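Long-range contacts in centrosomal protein of 104 kDa (Homo sapiens, PDB 5LPI), which is required for ciliogenesis and for the structural integrity of the ciliary tip, and carries an array of four zinc fingers, two of which appear here: residues N11-R19 against L28-L39; A101-E109 against A117-C128. All coordinates share one frame; numbering follows the deposited sequence.

Contact 1 (N11-R19 against L28-L39); sequences NLCIFCGER and LDLHYWKHCLML. With ZN (zinc ion), chain G.
Leu12 meets Leu28 through its backbone: both methyl carbons of Leu28 lie against Leu12 O, and Leu28 CD2 continues onto Cys13 CA at 3.9 Å. A water ties the same carbonyl to the helix, since it donates to Leu12 O, accepts from Ile14 N and lies 2.7 Å from Tyr32 OH. Cys13 opens the CxxC knuckle of a zinc finger with three cysteine ligands and one histidine. Its SG, anti to the backbone N (chi1 177°), reaches the zinc at 2.2 Å; the thiolate also accepts a nearly straight hydrogen bond from Cys16 N and sits at the edge of the Tyr32 ring. A flat hydrophobic side chain suits position 15: the Phe15 edge points at the face of Tyr32 in an offset edge-to-face pair, planes at 82°, while Leu39 CD2 lies over one Phe15 face, 4.0 Å from the ring centroid, and Ile14 CG1 over the other. Cys16 binds the metal next, its CB resting on Met38 CG. His31 NE2, 2.1 Å from the zinc, and Cys36 SG complete the site, and the four ligands join the knuckle to the helix and to the loop that follows it, two segments that share no direct hydrogen bond. Glu18 N donates to Cys16 SG, 3.6 Å away, a further N-H turned to a thiolate. The finger packs on its neighbours through the far end of this contact: Phe15 and Leu39 touch Glu50 of strand 48-50, and Met38 reaches Leu122 and Met123 of helix 115-123.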
loop_
_atom_site.group_PDB
_atom_site.type_symbol
_atom_site.label_atom_id
_atom_site.label_comp_id
_atom_site.label_asym_id
_atom_site.label_seq_id
_atom_site.Cartn_x
_atom_site.Cartn_y
_atom_site.Cartn_z
ATOM N N ASN A 11 -15.642 -15.584 -3.122
ATOM C CA ASN A 11 -15.913 -14.590 -4.166
ATOM C C ASN A 11 -15.661 -13.165 -3.673
ATOM O O ASN A 11 -16.261 -12.209 -4.172
ATOM C CB ASN A 11 -17.338 -14.725 -4.711
ATOM C CG ASN A 11 -17.578 -16.062 -5.379
ATOM O OD1 ASN A 11 -16.679 -16.626 -6.005
ATOM N ND2 ASN A 11 -18.792 -16.583 -5.245
ATOM N N LEU A 12 -14.752 -13.009 -2.709
ATOM C CA LEU A 12 -14.497 -11.716 -2.091
ATOM C C LEU A 12 -13.013 -11.377 -2.150
ATOM O O LEU A 12 -12.170 -12.194 -1.771
ATOM C CB LEU A 12 -14.969 -11.706 -0.635
ATOM C CG LEU A 12 -14.437 -10.561 0.229
ATOM C CD1 LEU A 12 -15.241 -9.285 0.006
ATOM C CD2 LEU A 12 -14.441 -10.974 1.707
ATOM N N CYS A 13 -12.698 -10.163 -2.588
ATOM C CA CYS A 13 -11.353 -9.617 -2.410
ATOM C C CYS A 13 -11.272 -8.991 -1.018
ATOM O O CYS A 13 -11.871 -7.944 -0.773
ATOM C CB CYS A 13 -11.033 -8.567 -3.465
ATOM S SG CYS A 13 -9.401 -7.789 -3.228
ATOM N N ILE A 14 -10.504 -9.610 -0.120
ATOM C CA ILE A 14 -10.381 -9.073 1.231
ATOM C C ILE A 14 -9.645 -7.743 1.288
ATOM O O ILE A 14 -9.688 -7.072 2.326
ATOM C CB ILE A 14 -9.672 -10.079 2.156
ATOM C CG1 ILE A 14 -8.239 -10.305 1.691
ATOM C CG2 ILE A 14 -10.427 -11.405 2.186
ATOM C CD1 ILE A 14 -7.426 -11.091 2.670
ATOM N N PHE A 15 -8.981 -7.329 0.209
ATOM C CA PHE A 15 -8.241 -6.071 0.240
ATOM C C PHE A 15 -9.118 -4.878 -0.092
ATOM O O PHE A 15 -9.132 -3.896 0.653
ATOM C CB PHE A 15 -7.047 -6.141 -0.711
ATOM C CG PHE A 15 -6.156 -7.283 -0.408
ATOM C CD1 PHE A 15 -5.396 -7.275 0.745
ATOM C CD2 PHE A 15 -6.127 -8.396 -1.229
ATOM C CE1 PHE A 15 -4.588 -8.342 1.059
ATOM C CE2 PHE A 15 -5.317 -9.470 -0.926
ATOM C CZ PHE A 15 -4.546 -9.447 0.222
ATOM N N CYS A 16 -9.849 -4.937 -1.201
ATOM C CA CYS A 16 -10.718 -3.826 -1.550
ATOM C C CYS A 16 -12.180 -4.079 -1.204
ATOM O O CYS A 16 -12.996 -3.152 -1.314
ATOM C CB CYS A 16 -10.592 -3.492 -3.040
ATOM S SG CYS A 16 -11.328 -4.700 -4.144
ATOM N N GLY A 17 -12.526 -5.291 -0.776
ATOM C CA GLY A 17 -13.889 -5.595 -0.381
ATOM C C GLY A 17 -14.811 -6.010 -1.509
ATOM O O GLY A 17 -15.894 -6.535 -1.234
ATOM N N GLU A 18 -14.418 -5.799 -2.765
ATOM C CA GLU A 18 -15.293 -6.110 -3.887
ATOM C C GLU A 18 -15.668 -7.584 -3.889
ATOM O O GLU A 18 -14.864 -8.453 -3.539
ATOM C CB GLU A 18 -14.614 -5.761 -5.214
ATOM C CG GLU A 18 -14.738 -4.309 -5.636
ATOM C CD GLU A 18 -14.223 -4.073 -7.048
ATOM O OE1 GLU A 18 -14.135 -5.052 -7.829
ATOM O OE2 GLU A 18 -13.899 -2.910 -7.372
ATOM N N ARG A 19 -16.906 -7.855 -4.288
ATOM C CA ARG A 19 -17.384 -9.203 -4.540
ATOM C C ARG A 19 -17.776 -9.311 -6.007
ATOM O O ARG A 19 -18.276 -8.348 -6.595
ATOM C CB ARG A 19 -18.588 -9.541 -3.643
ATOM C CG ARG A 19 -18.225 -9.901 -2.216
ATOM C CD ARG A 19 -19.480 -10.180 -1.372
ATOM N NE ARG A 19 -19.152 -10.307 0.047
ATOM C CZ ARG A 19 -18.691 -11.422 0.606
ATOM N NH1 ARG A 19 -18.509 -12.511 -0.129
ATOM N NH2 ARG A 19 -18.406 -11.451 1.900
ATOM N N LEU A 28 -9.328 -14.164 -8.645
ATOM C CA LEU A 28 -8.742 -13.284 -7.635
ATOM C C LEU A 28 -7.261 -13.039 -7.902
ATOM O O LEU A 28 -6.765 -11.925 -7.699
ATOM C CB LEU A 28 -8.936 -13.877 -6.233
ATOM C CG LEU A 28 -10.268 -13.620 -5.518
ATOM C CD1 LEU A 28 -10.389 -14.462 -4.256
ATOM C CD2 LEU A 28 -10.425 -12.139 -5.178
ATOM N N ASP A 29 -6.532 -14.067 -8.342
ATOM C CA ASP A 29 -5.116 -13.878 -8.642
ATOM C C ASP A 29 -4.927 -12.847 -9.745
ATOM O O ASP A 29 -4.006 -12.022 -9.686
ATOM C CB ASP A 29 -4.474 -15.206 -9.032
ATOM C CG ASP A 29 -4.094 -16.045 -7.828
ATOM O OD1 ASP A 29 -3.415 -15.525 -6.912
ATOM O OD2 ASP A 29 -4.479 -17.231 -7.801
ATOM N N LEU A 30 -5.801 -12.869 -10.746
ATOM C CA LEU A 30 -5.722 -11.879 -11.812
ATOM C C LEU A 30 -6.143 -10.508 -11.302
ATOM O O LEU A 30 -5.549 -9.486 -11.674
ATOM C CB LEU A 30 -6.589 -12.323 -12.987
ATOM C CG LEU A 30 -6.610 -11.468 -14.251
ATOM C CD1 LEU A 30 -5.191 -11.205 -14.775
ATOM C CD2 LEU A 30 -7.430 -12.194 -15.294
ATOM N N HIS A 31 -7.177 -10.477 -10.456
ATOM C CA HIS A 31 -7.578 -9.257 -9.768
ATOM C C HIS A 31 -6.403 -8.590 -9.055
ATOM O O HIS A 31 -6.157 -7.393 -9.236
ATOM C CB HIS A 31 -8.707 -9.585 -8.772
ATOM C CG HIS A 31 -9.191 -8.398 -8.001
ATOM N ND1 HIS A 31 -9.873 -7.358 -8.593
ATOM C CD2 HIS A 31 -9.093 -8.086 -6.687
ATOM C CE1 HIS A 31 -10.179 -6.456 -7.678
ATOM N NE2 HIS A 31 -9.712 -6.873 -6.517
ATOM N N TYR A 32 -5.669 -9.346 -8.230
ATOM C CA TYR A 32 -4.553 -8.753 -7.495
ATOM C C TYR A 32 -3.461 -8.285 -8.446
ATOM O O TYR A 32 -2.825 -7.249 -8.221
ATOM C CB TYR A 32 -3.943 -9.743 -6.507
ATOM C CG TYR A 32 -4.891 -10.488 -5.573
ATOM C CD1 TYR A 32 -5.987 -9.860 -4.988
ATOM C CD2 TYR A 32 -4.657 -11.827 -5.261
ATOM C CE1 TYR A 32 -6.844 -10.571 -4.123
ATOM C CE2 TYR A 32 -5.498 -12.536 -4.400
ATOM C CZ TYR A 32 -6.591 -11.898 -3.837
ATOM O OH TYR A 32 -7.424 -12.608 -2.990
ATOM N N TRP A 33 -3.198 -9.067 -9.494
ATOM C CA TRP A 33 -2.066 -8.791 -10.370
ATOM C C TRP A 33 -2.282 -7.514 -11.174
ATOM O O TRP A 33 -1.317 -6.785 -11.440
ATOM C CB TRP A 33 -1.838 -9.991 -11.299
ATOM C CG TRP A 33 -0.695 -9.850 -12.256
ATOM C CD1 TRP A 33 -0.765 -9.877 -13.621
ATOM C CD2 TRP A 33 0.698 -9.689 -11.930
ATOM N NE1 TRP A 33 0.492 -9.740 -14.156
ATOM C CE2 TRP A 33 1.407 -9.628 -13.147
ATOM C CE3 TRP A 33 1.414 -9.613 -10.731
ATOM C CZ2 TRP A 33 2.789 -9.464 -13.201
ATOM C CZ3 TRP A 33 2.787 -9.461 -10.783
ATOM C CH2 TRP A 33 3.462 -9.391 -12.012
ATOM N N LYS A 34 -3.522 -7.211 -11.539
ATOM C CA LYS A 34 -3.800 -6.119 -12.470
ATOM C C LYS A 34 -4.753 -5.040 -11.970
ATOM O O LYS A 34 -4.586 -3.882 -12.358
ATOM C CB LYS A 34 -4.378 -6.671 -13.781
ATOM C CG LYS A 34 -3.336 -7.444 -14.604
ATOM C CD LYS A 34 -3.897 -7.865 -15.941
ATOM C CE LYS A 34 -2.767 -8.528 -16.770
ATOM N NZ LYS A 34 -3.151 -8.789 -18.178
ATOM N N HIS A 35 -5.734 -5.367 -11.140
ATOM C CA HIS A 35 -6.894 -4.485 -11.012
ATOM C C HIS A 35 -7.137 -3.915 -9.624
ATOM O O HIS A 35 -7.594 -2.780 -9.527
ATOM C CB HIS A 35 -8.153 -5.227 -11.463
ATOM C CG HIS A 35 -8.072 -5.710 -12.870
ATOM N ND1 HIS A 35 -7.949 -4.852 -13.939
ATOM C CD2 HIS A 35 -8.070 -6.962 -13.387
ATOM C CE1 HIS A 35 -7.884 -5.553 -15.059
ATOM N NE2 HIS A 35 -7.957 -6.836 -14.752
ATOM N N CYS A 36 -6.880 -4.664 -8.550
ATOM C CA CYS A 36 -7.267 -4.207 -7.213
ATOM C C CYS A 36 -6.640 -2.857 -6.875
ATOM O O CYS A 36 -5.416 -2.710 -6.894
ATOM C CB CYS A 36 -6.869 -5.238 -6.159
ATOM S SG CYS A 36 -7.427 -4.808 -4.467
ATOM N N LEU A 37 -7.483 -1.873 -6.525
ATOM C CA LEU A 37 -6.985 -0.526 -6.244
ATOM C C LEU A 37 -6.171 -0.450 -4.957
ATOM O O LEU A 37 -5.433 0.519 -4.763
ATOM C CB LEU A 37 -8.155 0.467 -6.169
ATOM C CG LEU A 37 -8.950 0.649 -7.465
ATOM C CD1 LEU A 37 -10.113 1.595 -7.266
ATOM C CD2 LEU A 37 -8.050 1.138 -8.586
ATOM N N MET A 38 -6.286 -1.432 -4.072
ATOM C CA MET A 38 -5.566 -1.400 -2.805
ATOM C C MET A 38 -4.173 -2.005 -2.899
ATOM O O MET A 38 -3.392 -1.914 -1.936
ATOM C CB MET A 38 -6.370 -2.129 -1.733
ATOM C CG MET A 38 -7.764 -1.549 -1.516
ATOM S SD MET A 38 -7.709 0.135 -0.848
ATOM C CE MET A 38 -6.807 -0.188 0.669
ATOM N N LEU A 39 -3.840 -2.605 -4.030
ATOM C CA LEU A 39 -2.576 -3.294 -4.202
ATOM C C LEU A 39 -1.765 -2.620 -5.298
ATOM O O LEU A 39 -2.288 -1.861 -6.123
ATOM C CB LEU A 39 -2.804 -4.774 -4.559
ATOM C CG LEU A 39 -3.809 -5.534 -3.701
ATOM C CD1 LEU A 39 -4.005 -6.955 -4.259
ATOM C CD2 LEU A 39 -3.381 -5.584 -2.229
HETATM ZN ZN ZN G . -9.443 -5.996 -4.594
HETATM O O HOH W 1 -9.356 -12.134 -1.223
#

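Contact 2 (A101-E109 against A117-C128); sequences ANRCPLCHE and AWKAHLMGPAGC. With ZN (zinc ion), chain H.
Asn102 and Trp118 stack beside the metal site of a zinc finger with three cysteine ligands and one histidine, in which a short strand and CxxC knuckle (Cys104, Cys107) face a helix that supplies His121 and a following loop that supplies Cys128. The three SG atoms and His121 NE2 surround the zinc, with His121 NE2 2.1 Å from the metal; three thiolates and an imidazole nitrogen are ligands well suited to zinc. His121 CG stands anti to its own N, which sends the ring off the helix toward the knuckle. Cys107 SG, put between backbone N and carbonyl carbon (chi1 72°), lies in the plane of that ring at its edge. Cys104 SG accepts a hydrogen bond from Cys107 N, 3.6 Å away, which turns a backbone N-H of the knuckle toward its first thiolate.

Stacking and apolar contacts centre on Trp118. The Asn102 amide lies over one face of the indole, planes 25° apart, with Asn102 CG only 3.2 Å from Trp118 NE1; Asn102 CB adds a CH-pi contact to the five-membered ring. Asn102 ND2 donates to Gly114 O, a bond that fixes the rotation of the amide as it lies over the ring. Trp118 CH2 reaches Cys104 CA and Pro105 CD, and Arg103 O lies at the ring's edge, 3.1 Å from that same CH2. Replacing Trp118 by an alanine would probably leave a gap beside Cys104 and deprive the Asn102 amide of the surface it stacks on.

Phe111 of strand 110-111 adds aromatic packing, stacked on His121 and edge-to-face with Trp118. Beside the imidazole, the extended Glu109 side chain brings OE1 to 3.6 Å from His121 CE1, with carboxylate and ring planes 68° apart.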
loop_
_atom_site.group_PDB
_atom_site.type_symbol
_atom_site.label_atom_id
_atom_site.label_comp_id
_atom_site.label_asym_id
_atom_site.label_seq_id
_atom_site.Cartn_x
_atom_site.Cartn_y
_atom_site.Cartn_z
ATOM N N ALA A 101 -2.073 8.578 12.378
ATOM C CA ALA A 101 -2.264 8.835 10.956
ATOM C C ALA A 101 -1.800 7.662 10.095
ATOM O O ALA A 101 -0.767 7.041 10.365
ATOM C CB ALA A 101 -1.519 10.111 10.538
ATOM N N ASN A 102 -2.577 7.380 9.052
ATOM C CA ASN A 102 -2.073 6.640 7.901
ATOM C C ASN A 102 -1.121 7.504 7.082
ATOM O O ASN A 102 -1.290 8.720 6.972
ATOM C CB ASN A 102 -3.210 6.216 6.981
ATOM C CG ASN A 102 -4.081 5.168 7.573
ATOM O OD1 ASN A 102 -3.659 4.426 8.454
ATOM N ND2 ASN A 102 -5.319 5.083 7.081
ATOM N N ARG A 103 -0.154 6.849 6.447
ATOM C CA ARG A 103 0.806 7.512 5.576
ATOM C C ARG A 103 0.785 6.827 4.218
ATOM O O ARG A 103 1.113 5.640 4.118
ATOM C CB ARG A 103 2.214 7.461 6.174
ATOM C CG ARG A 103 3.323 7.799 5.194
ATOM C CD ARG A 103 3.153 9.196 4.616
ATOM N NE ARG A 103 4.386 9.705 4.014
ATOM C CZ ARG A 103 5.084 10.741 4.483
ATOM N NH1 ARG A 103 4.671 11.396 5.572
ATOM N NH2 ARG A 103 6.184 11.138 3.852
ATOM N N CYS A 104 0.404 7.566 3.186
ATOM C CA CYS A 104 0.399 7.007 1.836
ATOM C C CYS A 104 1.809 7.021 1.278
ATOM O O CYS A 104 2.411 8.097 1.173
ATOM C CB CYS A 104 -0.509 7.784 0.891
ATOM S SG CYS A 104 -0.591 6.975 -0.733
ATOM N N PRO A 105 2.375 5.870 0.918
ATOM C CA PRO A 105 3.712 5.864 0.317
ATOM C C PRO A 105 3.723 6.301 -1.142
ATOM O O PRO A 105 4.811 6.488 -1.707
ATOM C CB PRO A 105 4.133 4.400 0.449
ATOM C CG PRO A 105 2.822 3.652 0.201
ATOM C CD PRO A 105 1.770 4.521 0.934
ATOM N N LEU A 106 2.558 6.459 -1.774
ATOM C CA LEU A 106 2.516 6.860 -3.179
ATOM C C LEU A 106 2.484 8.378 -3.339
ATOM O O LEU A 106 3.188 8.931 -4.188
ATOM C CB LEU A 106 1.302 6.240 -3.873
ATOM C CG LEU A 106 1.170 4.716 -3.768
ATOM C CD1 LEU A 106 -0.064 4.245 -4.537
ATOM C CD2 LEU A 106 2.452 4.011 -4.282
ATOM N N CYS A 107 1.670 9.069 -2.541
ATOM C CA CYS A 107 1.581 10.521 -2.626
ATOM C C CYS A 107 2.154 11.223 -1.403
ATOM O O CYS A 107 2.179 12.460 -1.371
ATOM C CB CYS A 107 0.120 10.957 -2.852
ATOM S SG CYS A 107 -0.963 10.768 -1.399
ATOM N N HIS A 108 2.582 10.474 -0.379
ATOM C CA HIS A 108 3.268 11.017 0.798
ATOM C C HIS A 108 2.364 11.835 1.716
ATOM O O HIS A 108 2.862 12.643 2.500
ATOM C CB HIS A 108 4.477 11.866 0.393
ATOM C CG HIS A 108 5.293 11.245 -0.689
ATOM N ND1 HIS A 108 6.059 10.114 -0.483
ATOM C CD2 HIS A 108 5.422 11.559 -1.999
ATOM C CE1 HIS A 108 6.654 9.781 -1.615
ATOM N NE2 HIS A 108 6.275 10.633 -2.552
ATOM N N GLU A 109 1.049 11.634 1.673
ATOM C CA GLU A 109 0.150 12.356 2.564
ATOM C C GLU A 109 -0.084 11.569 3.848
ATOM O O GLU A 109 -0.142 10.330 3.837
ATOM C CB GLU A 109 -1.181 12.648 1.863
ATOM C CG GLU A 109 -1.005 13.546 0.643
ATOM C CD GLU A 109 -2.300 13.805 -0.109
ATOM O OE1 GLU A 109 -3.370 13.292 0.313
ATOM O OE2 GLU A 109 -2.240 14.537 -1.120
ATOM N N ALA A 117 -10.257 4.597 6.259
ATOM C CA ALA A 117 -9.540 5.717 5.650
ATOM C C ALA A 117 -8.636 5.262 4.509
ATOM O O ALA A 117 -8.551 5.935 3.472
ATOM C CB ALA A 117 -8.717 6.442 6.706
ATOM N N TRP A 118 -7.918 4.150 4.691
ATOM C CA TRP A 118 -7.100 3.625 3.599
ATOM C C TRP A 118 -7.937 3.411 2.344
ATOM O O TRP A 118 -7.552 3.821 1.242
ATOM C CB TRP A 118 -6.435 2.312 4.011
ATOM C CG TRP A 118 -5.093 2.487 4.608
ATOM C CD1 TRP A 118 -4.698 2.129 5.868
ATOM C CD2 TRP A 118 -3.958 3.070 3.978
ATOM N NE1 TRP A 118 -3.372 2.447 6.054
ATOM C CE2 TRP A 118 -2.897 3.035 4.910
ATOM C CE3 TRP A 118 -3.722 3.599 2.703
ATOM C CZ2 TRP A 118 -1.624 3.524 4.611
ATOM C CZ3 TRP A 118 -2.452 4.090 2.410
ATOM C CH2 TRP A 118 -1.425 4.051 3.357
ATOM N N LYS A 119 -9.085 2.753 2.496
ATOM C CA LYS A 119 -9.933 2.500 1.336
ATOM C C LYS A 119 -10.403 3.801 0.703
ATOM O O LYS A 119 -10.379 3.942 -0.523
ATOM C CB LYS A 119 -11.132 1.631 1.731
ATOM C CG LYS A 119 -10.781 0.172 1.997
ATOM C CD LYS A 119 -12.065 -0.669 2.064
ATOM C CE LYS A 119 -11.771 -2.158 2.215
ATOM N NZ LYS A 119 -11.257 -2.486 3.575
ATOM N N ALA A 120 -10.827 4.770 1.521
ATOM C CA ALA A 120 -11.326 6.019 0.955
ATOM C C ALA A 120 -10.215 6.789 0.246
ATOM O O ALA A 120 -10.443 7.409 -0.802
ATOM C CB ALA A 120 -11.971 6.866 2.053
ATOM N N HIS A 121 -9.003 6.762 0.799
ATOM C CA HIS A 121 -7.890 7.440 0.142
ATOM C C HIS A 121 -7.547 6.790 -1.193
ATOM O O HIS A 121 -7.425 7.470 -2.215
ATOM C CB HIS A 121 -6.663 7.433 1.046
ATOM C CG HIS A 121 -5.484 8.120 0.436
ATOM N ND1 HIS A 121 -5.353 9.491 0.417
ATOM C CD2 HIS A 121 -4.401 7.629 -0.212
ATOM C CE1 HIS A 121 -4.232 9.816 -0.201
ATOM N NE2 HIS A 121 -3.633 8.704 -0.585
ATOM N N LEU A 122 -7.391 5.474 -1.202
ATOM C CA LEU A 122 -6.869 4.805 -2.393
ATOM C C LEU A 122 -7.935 4.586 -3.467
ATOM O O LEU A 122 -7.614 4.589 -4.659
ATOM C CB LEU A 122 -6.226 3.480 -1.989
ATOM C CG LEU A 122 -4.912 3.657 -1.212
ATOM C CD1 LEU A 122 -4.386 2.317 -0.730
ATOM C CD2 LEU A 122 -3.857 4.362 -2.079
ATOM N N MET A 123 -9.203 4.435 -3.083
ATOM C CA MET A 123 -10.252 4.107 -4.040
ATOM C C MET A 123 -11.299 5.187 -4.230
ATOM O O MET A 123 -11.997 5.173 -5.247
ATOM C CB MET A 123 -10.970 2.828 -3.602
ATOM C CG MET A 123 -9.998 1.764 -3.223
ATOM S SD MET A 123 -10.797 0.177 -3.213
ATOM C CE MET A 123 -11.571 0.133 -1.654
ATOM N N GLY A 124 -11.442 6.099 -3.282
ATOM C CA GLY A 124 -12.536 7.034 -3.313
ATOM C C GLY A 124 -12.351 8.053 -4.412
ATOM O O GLY A 124 -11.314 8.097 -5.086
ATOM N N PRO A 125 -13.358 8.894 -4.617
ATOM C CA PRO A 125 -13.214 9.986 -5.578
ATOM C C PRO A 125 -12.387 11.109 -4.975
ATOM O O PRO A 125 -12.442 11.378 -3.772
ATOM C CB PRO A 125 -14.662 10.432 -5.842
ATOM C CG PRO A 125 -15.534 9.654 -4.859
ATOM C CD PRO A 125 -14.624 8.990 -3.874
ATOM N N ALA A 126 -11.597 11.751 -5.837
ATOM C CA ALA A 126 -10.714 12.847 -5.448
ATOM C C ALA A 126 -9.752 12.440 -4.336
ATOM O O ALA A 126 -9.279 13.294 -3.574
ATOM C CB ALA A 126 -11.511 14.090 -5.033
ATOM N N GLY A 127 -9.453 11.146 -4.231
ATOM C CA GLY A 127 -8.519 10.668 -3.232
ATOM C C GLY A 127 -7.092 10.721 -3.734
ATOM O O GLY A 127 -6.623 11.782 -4.157
ATOM N N CYS A 128 -6.405 9.575 -3.720
ATOM C CA CYS A 128 -4.992 9.526 -4.073
ATOM C C CYS A 128 -4.790 9.853 -5.548
ATOM O O CYS A 128 -5.441 9.277 -6.420
ATOM C CB CYS A 128 -4.409 8.146 -3.760
ATOM S SG CYS A 128 -2.602 8.103 -3.913
HETATM ZN ZN ZN H . -1.930 8.573 -1.777
#

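Overall arrangement
From the N terminus the chain first enters contact 1, where helix 27-35 and the turn after it return to the knuckle in 11-19 and close a loop of eight residues. The chain then runs through two more zinc sites, with hairpins 39-41/48-50 and 68-70/77-79, before contact 2 closes a loop of seven residues holding strand 110-111 and the start of helix 115-123. The two contacts follow in series, neither nested nor crossed. Their centres lie about 17 Å apart, and they touch where Met123 meets Cys16 and Leu37 and where Lys119 meets Phe15. The first and last fingers thus meet despite their separation along the sequence.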